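Local coordinates for protein putative NAD(P)H-flavin oxidoreductase (Streptococcus pyogenes serotype M1, PDB 2HAY) that probably acts as an FMN-dependent, NAD(P)H-using oxidoreductase of the nitroreductase family, with flavin mononucleotide bound in the crystal, at residues M131-N136 / F141-K146. Numbering follows the deposited sequence.
Sequences MDMADN and FDWTAK
Trp143 NE1 donates a hydrogen bond to Glu170 OE2 of the second subunit, which probably helps to hold the rotation of an indole met by two selenomethionines of the preceding loop, Met133 over one face and Met131 obliquely. The arrangement is a double Met-aromatic contact inside the nitroreductase fold: residues 131-136 link helix 116-130 to helix 137-162 and pack back against the N-terminal part of the latter, around Trp143. Met133 provides the closer approach. Its CE lies 3.5 Å from the centroid of the five-membered ring of Trp143 and 17° off the ring normal, the geometry of a CH-pi contact over the face; the nearest ring atom, Trp143 CD2, is 3.4 Å from Met133 CE. Chi1 of 62° sets Met133 CG between the backbone N and the carbonyl carbon, and the extended chain beyond CG brings the methyl over the ring, the two side chains crossing at about a right angle. Met133 SE sits nearer the root of the indole, 3.6 Å from Trp143 CB. Met131 CE comes within 4.4 Å of Lys146 NZ, whose salt-bridge partner is Asp142 OD1 of the second subunit; the packing is therefore part of the subunit interface. The Trp143 side chain is also about 6 Å from a bound FMN, placing this packing beside the flavin site. Lying 44° off the normal of the five-membered ring of Trp143, Met131 SE stands 3.9 Å from Trp143 CD1.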
HETATM    1  N   MSE B 131      -6.479 -13.232  10.605  1.00 31.83           N
HETATM    2  CA  MSE B 131      -6.978 -12.582   9.378  1.00 34.32           C
HETATM    3  C   MSE B 131      -8.196 -13.275   8.756  1.00 33.51           C
HETATM    4  O   MSE B 131      -8.802 -12.735   7.830  1.00 32.99           O
HETATM    5  CB  MSE B 131      -5.863 -12.486   8.332  1.00 32.93           C
HETATM    6  CG  MSE B 131      -4.720 -11.536   8.710  1.00 34.96           C
HETATM    7 SE   MSE B 131      -4.279 -10.290   7.262  0.55 41.16          SE
HETATM    8  CE  MSE B 131      -5.977  -9.392   7.461  1.00 35.99           C
ATOM      9  N   ASP B 132      -8.539 -14.467   9.261  1.00 33.27           N
ATOM     10  CA  ASP B 132      -9.725 -15.216   8.807  1.00 33.55           C
ATOM     11  C   ASP B 132      -9.779 -15.366   7.273  1.00 32.70           C
ATOM     12  O   ASP B 132     -10.718 -14.899   6.622  1.00 32.94           O
ATOM     13  CB  ASP B 132     -11.002 -14.545   9.359  1.00 34.52           C
ATOM     14  CG  ASP B 132     -12.272 -15.372   9.116  1.00 37.92           C
ATOM     15  OD1 ASP B 132     -12.207 -16.623   9.132  1.00 40.21           O
ATOM     16  OD2 ASP B 132     -13.342 -14.752   8.924  1.00 42.19           O
HETATM   17  N   MSE B 133      -8.756 -16.002   6.690  1.00 31.34           N
HETATM   18  CA  MSE B 133      -8.633 -16.057   5.237  1.00 29.68           C
HETATM   19  C   MSE B 133      -8.024 -17.365   4.681  1.00 29.23           C
HETATM   20  O   MSE B 133      -8.004 -17.554   3.492  1.00 29.91           O
HETATM   21  CB  MSE B 133      -7.833 -14.841   4.722  1.00 29.47           C
HETATM   22  CG  MSE B 133      -6.405 -14.792   5.257  1.00 28.33           C
HETATM   23 SE   MSE B 133      -5.365 -13.308   4.515  0.65 28.73          SE
HETATM   24  CE  MSE B 133      -3.649 -13.791   5.191  1.00 26.82           C
ATOM     25  N   ALA B 134      -7.518 -18.242   5.538  1.00 28.26           N
ATOM     26  CA  ALA B 134      -6.912 -19.490   5.097  1.00 27.78           C
ATOM     27  C   ALA B 134      -7.726 -20.205   4.022  1.00 28.11           C
ATOM     28  O   ALA B 134      -7.148 -20.796   3.123  1.00 27.61           O
ATOM     29  CB  ALA B 134      -6.707 -20.432   6.283  1.00 27.15           C
ATOM     30  N   ASP B 135      -9.059 -20.173   4.125  1.00 27.60           N
ATOM     31  CA  ASP B 135      -9.885 -21.030   3.261  1.00 28.03           C
ATOM     32  C   ASP B 135     -10.721 -20.219   2.276  1.00 27.59           C
ATOM     33  O   ASP B 135     -11.746 -20.673   1.766  1.00 27.59           O
ATOM     34  CB  ASP B 135     -10.733 -21.983   4.102  1.00 28.56           C
ATOM     35  CG  ASP B 135      -9.914 -23.128   4.672  1.00 30.35           C
ATOM     36  OD1 ASP B 135      -8.902 -23.542   4.047  1.00 34.69           O
ATOM     37  OD2 ASP B 135     -10.290 -23.634   5.737  1.00 32.12           O
ATOM     38  N   ASN B 136     -10.227 -19.021   1.999  1.00 26.77           N
ATOM     39  CA  ASN B 136     -10.953 -18.020   1.257  1.00 27.30           C
ATOM     40  C   ASN B 136     -10.049 -17.409   0.185  1.00 27.41           C
ATOM     41  O   ASN B 136      -9.437 -16.375   0.418  1.00 27.62           O
ATOM     42  CB  ASN B 136     -11.411 -16.939   2.246  1.00 27.69           C
ATOM     43  CG  ASN B 136     -12.307 -15.909   1.612  1.00 27.61           C
ATOM     44  OD1 ASN B 136     -12.267 -15.681   0.412  1.00 26.82           O
ATOM     45  ND2 ASN B 136     -13.126 -15.277   2.427  1.00 29.61           N
ATOM     46  N   PHE B 141      -5.924 -13.576  -2.039  1.00 26.86           N
ATOM     47  CA  PHE B 141      -5.450 -12.775  -3.145  1.00 26.90           C
ATOM     48  C   PHE B 141      -5.426 -11.317  -2.752  1.00 27.01           C
ATOM     49  O   PHE B 141      -4.451 -10.597  -3.052  1.00 27.34           O
ATOM     50  CB  PHE B 141      -6.299 -12.972  -4.424  1.00 26.77           C
ATOM     51  CG  PHE B 141      -5.893 -12.041  -5.521  1.00 27.78           C
ATOM     52  CD1 PHE B 141      -4.704 -12.273  -6.239  1.00 24.53           C
ATOM     53  CD2 PHE B 141      -6.622 -10.873  -5.765  1.00 29.70           C
ATOM     54  CE1 PHE B 141      -4.268 -11.398  -7.184  1.00 24.43           C
ATOM     55  CE2 PHE B 141      -6.189  -9.963  -6.748  1.00 31.35           C
ATOM     56  CZ  PHE B 141      -5.009 -10.237  -7.468  1.00 28.10           C
ATOM     57  N   ASP B 142      -6.506 -10.857  -2.110  1.00 26.80           N
ATOM     58  CA  ASP B 142      -6.606  -9.453  -1.708  1.00 25.90           C
ATOM     59  C   ASP B 142      -5.510  -9.141  -0.683  1.00 26.37           C
ATOM     60  O   ASP B 142      -4.951  -8.047  -0.680  1.00 26.83           O
ATOM     61  CB  ASP B 142      -8.015  -9.122  -1.205  1.00 26.25           C
ATOM     62  CG  ASP B 142      -8.986  -8.796  -2.347  1.00 26.32           C
ATOM     63  OD1 ASP B 142      -8.541  -8.362  -3.430  1.00 25.17           O
ATOM     64  OD2 ASP B 142     -10.212  -8.931  -2.168  1.00 26.04           O
ATOM     65  N   TRP B 143      -5.135 -10.136   0.122  1.00 25.04           N
ATOM     66  CA  TRP B 143      -4.014  -9.974   1.019  1.00 24.29           C
ATOM     67  C   TRP B 143      -2.661  -9.776   0.334  1.00 24.89           C
ATOM     68  O   TRP B 143      -1.903  -8.863   0.706  1.00 25.89           O
ATOM     69  CB  TRP B 143      -3.967 -11.138   1.994  1.00 24.27           C
ATOM     70  CG  TRP B 143      -2.779 -11.152   2.884  1.00 25.38           C
ATOM     71  CD1 TRP B 143      -2.462 -10.241   3.861  1.00 24.09           C
ATOM     72  CD2 TRP B 143      -1.737 -12.142   2.900  1.00 24.10           C
ATOM     73  NE1 TRP B 143      -1.303 -10.619   4.504  1.00 22.82           N
ATOM     74  CE2 TRP B 143      -0.830 -11.776   3.935  1.00 26.00           C
ATOM     75  CE3 TRP B 143      -1.495 -13.311   2.159  1.00 24.08           C
ATOM     76  CZ2 TRP B 143       0.326 -12.531   4.238  1.00 22.87           C
ATOM     77  CZ3 TRP B 143      -0.351 -14.067   2.461  1.00 24.82           C
ATOM     78  CH2 TRP B 143       0.549 -13.664   3.497  1.00 24.25           C
ATOM     79  N   THR B 144      -2.329 -10.599  -0.658  1.00 23.97           N
ATOM     80  CA  THR B 144      -1.108 -10.320  -1.419  1.00 23.65           C
ATOM     81  C   THR B 144      -1.199  -9.029  -2.228  1.00 24.03           C
ATOM     82  O   THR B 144      -0.191  -8.287  -2.357  1.00 22.75           O
ATOM     83  CB  THR B 144      -0.676 -11.501  -2.329  1.00 23.01           C
ATOM     84  OG1 THR B 144      -1.742 -11.799  -3.240  1.00 23.80           O
ATOM     85  CG2 THR B 144      -0.399 -12.726  -1.481  1.00 19.76           C
ATOM     86  N   ALA B 145      -2.392  -8.767  -2.791  1.00 25.34           N
ATOM     87  CA  ALA B 145      -2.632  -7.514  -3.507  1.00 25.59           C
ATOM     88  C   ALA B 145      -2.363  -6.299  -2.593  1.00 26.98           C
ATOM     89  O   ALA B 145      -1.746  -5.307  -3.045  1.00 28.43           O
ATOM     90  CB  ALA B 145      -4.029  -7.471  -4.126  1.00 24.40           C
ATOM     91  N   LYS B 146      -2.745  -6.388  -1.310  1.00 27.44           N
ATOM     92  CA  LYS B 146      -2.449  -5.303  -0.343  1.00 26.83           C
ATOM     93  C   LYS B 146      -0.976  -4.996  -0.276  1.00 27.32           C
ATOM     94  O   LYS B 146      -0.594  -3.813  -0.230  1.00 27.35           O
ATOM     95  CB  LYS B 146      -2.916  -5.627   1.064  1.00 27.00           C
ATOM     96  CG  LYS B 146      -4.420  -5.580   1.271  1.00 27.07           C
ATOM     97  CD  LYS B 146      -4.804  -6.079   2.639  1.00 23.51           C
ATOM     98  CE  LYS B 146      -6.307  -6.145   2.756  1.00 25.50           C
ATOM     99  NZ  LYS B 146      -6.729  -6.696   4.080  1.00 26.92           N
TER